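Local atomic coordinates of L-talarate/galactarate dehydratase (Salmonella typhimurium, PDB entry 2PP0), a protein that dehydrates L-talarate and galactarate to 5-keto-4-deoxy-D-glucarate with the help of magnesium, and also epimerises L-talarate to galactarate. Residues B[112-116]-B[129-135]. Sequence-based numbering, arbitrary orientation.
Sequences YTKLL and VQAISPI
Two torsions bring Tyr112 and Ile132 together. The Tyr112 ring swings out roughly anti to the backbone N (chi1 -152°) and reaches across to the second helix. In Ile132 the CG1 branch lies anti to the carbonyl carbon, with CD1 extended at its end, while CG2 is anti to the backbone N, beside the carbonyl carbon. The isoleucine thus meets residues 112-116 with two methyl groups. CG2 sits over one face of the Tyr112 ring, 3.6 Å from the ring centroid and 17° off the ring normal, a CH-pi contact. It lies off the middle toward the rim, with CE1 its closest ring atom at 3.5 Å. CD1 goes in between Leu115, Leu116 and the CE2 side of the tyrosine ring. It lies 3.8 Å from CB of Leu115 and 3.8 Å from CD2 of Leu116. The Leu115 and Ile132 side chains lie alongside one another, pointing opposite ways, and Leu116 comes in crosswise.

The contact fades toward both ends of 129-135. Leu115 CD1 touches CG2 of Ile135 at 4.2 Å, and the Tyr112 hydroxyl passes 3.8 Å from CB of Val129. In the ring plane of Tyr112, Leu116 CD1 stands at the edge.

These residues join helices 108-118 and 127-146 in the N-terminal capping domain of this enolase-superfamily enzyme. The axes of segments 112-116 and 129-135 run roughly antiparallel and come within 10.7 Å. Ile96 of helix 86-96 also touches Ile132, and Ile135 packs on Ala65 and Ile67 of strand 57-69.

The chemistry across the interface is apolar. The one polar side-chain end in it, Tyr112 OH, is hydrogen-bonded to Gly306 O, in the C-terminal barrel domain. One tyrosine therefore packs the two helices with its ring and ties the capping domain to the barrel with its hydroxyl.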
loop_
_atom_site.group_PDB
_atom_site.type_symbol
_atom_site.label_atom_id
_atom_site.label_comp_id
_atom_site.label_asym_id
_atom_site.label_seq_id
_atom_site.Cartn_x
_atom_site.Cartn_y
_atom_site.Cartn_z
ATOM N N TYR B 112 -8.584 8.777 8.673
ATOM C CA TYR B 112 -8.669 9.671 7.525
ATOM C C TYR B 112 -10.139 9.778 7.108
ATOM O O TYR B 112 -10.672 10.872 6.950
ATOM C CB TYR B 112 -7.847 9.107 6.363
ATOM C CG TYR B 112 -7.319 10.156 5.423
ATOM C CD1 TYR B 112 -5.955 10.431 5.359
ATOM C CD2 TYR B 112 -8.182 10.888 4.605
ATOM C CE1 TYR B 112 -5.459 11.404 4.505
ATOM C CE2 TYR B 112 -7.698 11.868 3.751
ATOM C CZ TYR B 112 -6.340 12.123 3.703
ATOM O OH TYR B 112 -5.858 13.105 2.872
ATOM N N THR B 113 -10.787 8.629 6.938
ATOM C CA THR B 113 -12.194 8.581 6.548
ATOM C C THR B 113 -13.094 9.320 7.542
ATOM O O THR B 113 -14.037 10.010 7.143
ATOM C CB THR B 113 -12.658 7.118 6.398
ATOM O OG1 THR B 113 -11.966 6.524 5.292
ATOM C CG2 THR B 113 -14.159 7.040 6.148
ATOM N N LYS B 114 -12.807 9.183 8.834
ATOM C CA LYS B 114 -13.597 9.867 9.857
ATOM C C LYS B 114 -13.422 11.373 9.727
ATOM O O LYS B 114 -14.368 12.132 9.926
ATOM C CB LYS B 114 -13.165 9.437 11.262
ATOM C CG LYS B 114 -13.877 10.195 12.374
ATOM C CD LYS B 114 -13.406 9.753 13.753
ATOM C CE LYS B 114 -14.195 10.448 14.862
ATOM N NZ LYS B 114 -13.685 10.055 16.210
ATOM N N LEU B 115 -12.206 11.803 9.402
ATOM C CA LEU B 115 -11.916 13.220 9.245
ATOM C C LEU B 115 -12.601 13.778 7.996
ATOM O O LEU B 115 -13.006 14.940 7.973
ATOM C CB LEU B 115 -10.407 13.450 9.159
ATOM C CG LEU B 115 -9.619 13.101 10.428
ATOM C CD1 LEU B 115 -8.141 13.359 10.199
ATOM C CD2 LEU B 115 -10.142 13.940 11.594
ATOM N N LEU B 116 -12.716 12.951 6.963
ATOM C CA LEU B 116 -13.382 13.365 5.730
ATOM C C LEU B 116 -14.873 13.533 6.001
ATOM O O LEU B 116 -15.487 14.494 5.529
ATOM C CB LEU B 116 -13.166 12.329 4.617
ATOM C CG LEU B 116 -11.771 12.318 3.981
ATOM C CD1 LEU B 116 -11.653 11.168 2.985
ATOM C CD2 LEU B 116 -11.519 13.644 3.286
ATOM N N VAL B 129 -8.139 18.475 2.460
ATOM C CA VAL B 129 -7.298 17.289 2.650
ATOM C C VAL B 129 -5.891 17.730 3.036
ATOM O O VAL B 129 -5.124 16.971 3.635
ATOM C CB VAL B 129 -7.255 16.358 1.394
ATOM C CG1 VAL B 129 -8.666 15.921 1.034
ATOM C CG2 VAL B 129 -6.579 17.038 0.221
ATOM N N GLN B 130 -5.559 18.975 2.711
ATOM C CA GLN B 130 -4.254 19.505 3.066
ATOM C C GLN B 130 -4.237 19.844 4.559
ATOM O O GLN B 130 -3.177 20.066 5.142
ATOM C CB GLN B 130 -3.929 20.738 2.224
ATOM C CG GLN B 130 -3.488 20.399 0.808
ATOM C CD GLN B 130 -3.187 21.637 -0.011
ATOM O OE1 GLN B 130 -2.903 22.700 0.541
ATOM N NE2 GLN B 130 -3.231 21.501 -1.335
ATOM N N ALA B 131 -5.423 19.875 5.163
ATOM C CA ALA B 131 -5.565 20.140 6.591
ATOM C C ALA B 131 -5.453 18.793 7.313
ATOM O O ALA B 131 -5.137 18.738 8.502
ATOM C CB ALA B 131 -6.914 20.777 6.884
ATOM N N ILE B 132 -5.733 17.714 6.585
ATOM C CA ILE B 132 -5.622 16.362 7.139
ATOM C C ILE B 132 -4.152 15.930 7.030
ATOM O O ILE B 132 -3.639 15.205 7.884
ATOM C CB ILE B 132 -6.533 15.358 6.360
ATOM C CG1 ILE B 132 -8.005 15.706 6.591
ATOM C CG2 ILE B 132 -6.266 13.920 6.814
ATOM C CD1 ILE B 132 -8.981 14.797 5.859
ATOM N N SER B 133 -3.477 16.403 5.985
ATOM C CA SER B 133 -2.069 16.082 5.733
ATOM C C SER B 133 -1.140 16.058 6.956
ATOM O O SER B 133 -0.432 15.069 7.183
ATOM C CB SER B 133 -1.486 17.040 4.695
ATOM O OG SER B 133 -1.941 16.718 3.394
ATOM N N PRO B 134 -1.112 17.145 7.748
ATOM C CA PRO B 134 -0.234 17.166 8.931
ATOM C C PRO B 134 -0.533 15.997 9.864
ATOM O O PRO B 134 0.372 15.349 10.395
ATOM C CB PRO B 134 -0.568 18.504 9.595
ATOM C CG PRO B 134 -1.079 19.354 8.447
ATOM C CD PRO B 134 -1.912 18.383 7.660
ATOM N N ILE B 135 -1.821 15.743 10.063
ATOM C CA ILE B 135 -2.276 14.670 10.931
ATOM C C ILE B 135 -1.917 13.292 10.373
ATOM O O ILE B 135 -1.353 12.451 11.089
ATOM C CB ILE B 135 -3.797 14.789 11.154
ATOM C CG1 ILE B 135 -4.089 16.073 11.942
ATOM C CG2 ILE B 135 -4.325 13.574 11.898
ATOM C CD1 ILE B 135 -5.558 16.480 11.967
#